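Local coordinates for protein beta-N-acetylhexosaminidase (Thermotoga neapolitana, PDB 5C0Q) that probably hydrolyses terminal non-reducing N-acetyl-D-hexosamine residues from N-acetyl-beta-D-hexosaminides, as a zinc-binding member of glycosyl hydrolase family 3, at residues G344-L349 with K379-I384. Numbering follows the deposited sequence.
Sequences GREVVL and KVRDVI. With ZN (zinc ion), chain S.
The carboxylate of Glu-346 lies at the edge of the Arg-381 guanidinium, its CD in the guanidinium plane, with the two planes 43° apart. Their salt bridge runs from NH2 of Arg-381 to OE1 of Glu-346, but the modelled separation is implausibly short and the exact geometry doubtful; NE adds a weak bond to the same OE1. Arg-381 gets there with CG anti to its backbone N (chi1 -168°) and a bend at chi3 that brings NE and NH2 round to the carboxylate of Glu-346. OE2, the other carboxylate oxygen of Glu-346, faces a zinc ion that Glu-398 also binds, although the zinc is placed too close for a reliable bond length. At the start of the pair, Lys-379 reaches back and across to Gly-344, where NZ gives a weak hydrogen bond to its O (3.2 Å). Strands 347-352 and 380-386 run parallel at the edge of the mixed sheet in the C-terminal domain, 380-386 outermost, and helix 363-377 joins them in a beta-alpha-beta crossover. Lys-379 O accepts from Val-347 N at 2.8 Å, and Arg-381 N bonds to Val-347 O at 2.7 Å. A beta bulge at Arg-381 then shifts the register by one residue, pairing Val-348 with Asp-382, and the CB of Arg-381 points toward the partner strand. Beyond it, Leu-349 N meets Asp-382 O at 3.0 Å and Leu-349 O receives Ile-384 N at 2.8 Å, both nearly straight at the hydrogen. On the helix-covered face, CD1 of Leu-349 packs against CG2 of Val-383 (3.9 Å), while Ala-374 and Pro-371 of helix 363-377 touch Leu-349 and Val-383, respectively. On the face bearing Val-348 and Asp-382, CG1 of Val-348 meets the terminal CD1 of Ile-384 at 3.7 Å.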
ATOM      1  N   GLY B 344      27.577 -23.129  -7.697  1.00 37.29           N
ATOM      2  CA  GLY B 344      26.718 -23.998  -8.474  1.00 25.28           C
ATOM      3  C   GLY B 344      26.325 -25.267  -7.740  1.00 23.73           C
ATOM      4  O   GLY B 344      25.719 -26.132  -8.324  1.00 24.36           O
ATOM      5  N   ARG B 345      26.703 -25.392  -6.471  1.00 24.78           N
ATOM      6  CA  ARG B 345      26.361 -26.556  -5.662  1.00 22.08           C
ATOM      7  C   ARG B 345      24.988 -26.472  -5.034  1.00 21.90           C
ATOM      8  O   ARG B 345      24.317 -25.482  -5.124  1.00 25.50           O
ATOM      9  CB  ARG B 345      27.382 -26.759  -4.555  1.00 26.23           C
ATOM     10  CG  ARG B 345      28.786 -27.139  -4.993  1.00 35.53           C
ATOM     11  CD  ARG B 345      29.664 -27.239  -3.740  1.00 42.47           C
ATOM     12  NE  ARG B 345      31.072 -27.552  -3.997  1.00 49.87           N
ATOM     13  CZ  ARG B 345      31.963 -27.771  -3.029  1.00 44.64           C
ATOM     14  NH1 ARG B 345      31.576 -27.721  -1.761  1.00 35.16           N
ATOM     15  NH2 ARG B 345      33.223 -28.065  -3.322  1.00 44.99           N
ATOM     16  N   GLU B 346      24.590 -27.524  -4.359  1.00 19.22           N
ATOM     17  CA  GLU B 346      23.268 -27.597  -3.779  1.00 19.03           C
ATOM     18  C   GLU B 346      23.419 -27.118  -2.309  1.00 21.22           C
ATOM     19  O   GLU B 346      24.289 -27.571  -1.591  1.00 25.42           O
ATOM     20  CB  GLU B 346      22.718 -29.041  -3.937  1.00 22.31           C
ATOM     21  CG  GLU B 346      23.179 -29.727  -5.322  1.00 23.38           C
ATOM     22  CD  GLU B 346      23.437 -31.256  -5.207  1.00 24.11           C
ATOM     23  OE1 GLU B 346      22.586 -31.884  -4.542  1.00 25.91           O
ATOM     24  OE2 GLU B 346      24.480 -31.803  -5.667  1.00 13.41           O
ATOM     25  N   VAL B 347      22.555 -26.218  -1.869  1.00 20.44           N
ATOM     26  CA  VAL B 347      22.731 -25.467  -0.643  1.00 19.80           C
ATOM     27  C   VAL B 347      21.848 -25.993   0.490  1.00 21.91           C
ATOM     28  O   VAL B 347      20.718 -26.372   0.269  1.00 21.35           O
ATOM     29  CB  VAL B 347      22.417 -23.952  -0.888  1.00 18.57           C
ATOM     30  CG1 VAL B 347      22.639 -23.136   0.342  1.00 19.81           C
ATOM     31  CG2 VAL B 347      23.293 -23.421  -1.972  1.00 22.39           C
ATOM     32  N   VAL B 348      22.358 -25.976   1.717  1.00 20.00           N
ATOM     33  CA  VAL B 348      21.519 -26.218   2.867  1.00 21.06           C
ATOM     34  C   VAL B 348      21.272 -24.860   3.533  1.00 21.70           C
ATOM     35  O   VAL B 348      22.208 -24.133   3.794  1.00 22.92           O
ATOM     36  CB  VAL B 348      22.215 -27.246   3.841  1.00 23.78           C
ATOM     37  CG1 VAL B 348      21.408 -27.512   5.096  1.00 21.76           C
ATOM     38  CG2 VAL B 348      22.501 -28.547   3.121  1.00 20.36           C
ATOM     39  N   LEU B 349      20.018 -24.510   3.806  1.00 20.54           N
ATOM     40  CA  LEU B 349      19.730 -23.212   4.417  1.00 22.67           C
ATOM     41  C   LEU B 349      19.505 -23.370   5.904  1.00 25.23           C
ATOM     42  O   LEU B 349      18.672 -24.152   6.340  1.00 26.74           O
ATOM     43  CB  LEU B 349      18.507 -22.522   3.783  1.00 21.45           C
ATOM     44  CG  LEU B 349      18.468 -22.315   2.265  1.00 22.48           C
ATOM     45  CD1 LEU B 349      17.189 -21.609   1.810  1.00 18.05           C
ATOM     46  CD2 LEU B 349      19.679 -21.560   1.794  1.00 21.45           C
ATOM     47  N   LYS B 379      20.330 -23.807  -6.148  1.00 20.48           N
ATOM     48  CA  LYS B 379      19.749 -25.090  -5.861  1.00 15.84           C
ATOM     49  C   LYS B 379      19.737 -25.289  -4.351  1.00 17.62           C
ATOM     50  O   LYS B 379      20.727 -25.057  -3.700  1.00 20.63           O
ATOM     51  CB  LYS B 379      20.541 -26.172  -6.568  1.00 15.76           C
ATOM     52  CG  LYS B 379      20.426 -26.087  -8.059  1.00 16.83           C
ATOM     53  CD  LYS B 379      21.156 -27.183  -8.775  1.00 15.24           C
ATOM     54  CE  LYS B 379      22.590 -26.860  -8.837  1.00 20.21           C
ATOM     55  NZ  LYS B 379      23.332 -27.997  -9.353  1.00 28.48           N
ATOM     56  N   VAL B 380      18.596 -25.677  -3.807  1.00 17.73           N
ATOM     57  CA  VAL B 380      18.395 -25.874  -2.387  1.00 17.51           C
ATOM     58  C   VAL B 380      18.134 -27.340  -2.023  1.00 20.71           C
ATOM     59  O   VAL B 380      17.177 -27.944  -2.521  1.00 20.69           O
ATOM     60  CB  VAL B 380      17.222 -25.041  -1.891  1.00 17.26           C
ATOM     61  CG1 VAL B 380      16.922 -25.370  -0.466  1.00 18.11           C
ATOM     62  CG2 VAL B 380      17.528 -23.567  -2.042  1.00 16.08           C
ATOM     63  N   ARG B 381      19.012 -27.932  -1.210  1.00 20.31           N
ATOM     64  CA  ARG B 381      18.820 -29.311  -0.773  1.00 18.72           C
ATOM     65  C   ARG B 381      17.942 -29.472   0.447  1.00 23.66           C
ATOM     66  O   ARG B 381      17.147 -30.383   0.512  1.00 28.95           O
ATOM     67  CB  ARG B 381      20.115 -30.029  -0.529  1.00 19.74           C
ATOM     68  CG  ARG B 381      19.787 -31.512  -0.378  1.00 23.68           C
ATOM     69  CD  ARG B 381      20.968 -32.397  -0.319  1.00 27.15           C
ATOM     70  NE  ARG B 381      21.759 -32.362  -1.537  1.00 24.53           N
ATOM     71  CZ  ARG B 381      22.877 -33.055  -1.667  1.00 22.57           C
ATOM     72  NH1 ARG B 381      23.251 -33.841  -0.690  1.00 25.82           N
ATOM     73  NH2 ARG B 381      23.599 -32.987  -2.761  1.00 23.92           N
ATOM     74  N   ASP B 382      18.162 -28.669   1.472  1.00 25.81           N
ATOM     75  CA  ASP B 382      17.311 -28.725   2.646  1.00 27.70           C
ATOM     76  C   ASP B 382      17.138 -27.356   3.217  1.00 24.02           C
ATOM     77  O   ASP B 382      17.905 -26.470   2.934  1.00 22.93           O
ATOM     78  CB  ASP B 382      17.904 -29.669   3.707  1.00 30.48           C
ATOM     79  CG  ASP B 382      16.867 -30.164   4.702  1.00 42.01           C
ATOM     80  OD1 ASP B 382      15.675 -29.833   4.553  1.00 46.82           O
ATOM     81  OD2 ASP B 382      17.227 -30.900   5.643  1.00 50.20           O
ATOM     82  N   VAL B 383      16.100 -27.190   4.012  1.00 23.67           N
ATOM     83  CA  VAL B 383      15.855 -25.958   4.715  1.00 24.19           C
ATOM     84  C   VAL B 383      15.667 -26.353   6.167  1.00 27.75           C
ATOM     85  O   VAL B 383      14.751 -27.116   6.477  1.00 28.09           O
ATOM     86  CB  VAL B 383      14.619 -25.210   4.200  1.00 20.06           C
ATOM     87  CG1 VAL B 383      14.199 -24.174   5.171  1.00 19.85           C
ATOM     88  CG2 VAL B 383      14.878 -24.598   2.856  1.00 17.32           C
ATOM     89  N   ILE B 384      16.577 -25.893   7.032  1.00 23.78           N
ATOM     90  CA  ILE B 384      16.546 -26.189   8.461  1.00 23.86           C
ATOM     91  C   ILE B 384      16.318 -24.954   9.321  1.00 29.19           C
ATOM     92  O   ILE B 384      17.088 -23.992   9.249  1.00 28.84           O
ATOM     93  CB  ILE B 384      17.838 -26.855   8.931  1.00 25.76           C
ATOM     94  CG1 ILE B 384      18.110 -28.145   8.161  1.00 24.48           C
ATOM     95  CG2 ILE B 384      17.761 -27.223  10.405  1.00 24.77           C
ATOM     96  CD1 ILE B 384      19.587 -28.492   8.125  1.00 22.99           C
TER
HETATM   97 ZN    ZN S1005      25.533 -31.594  -6.087  1.00 25.79          ZN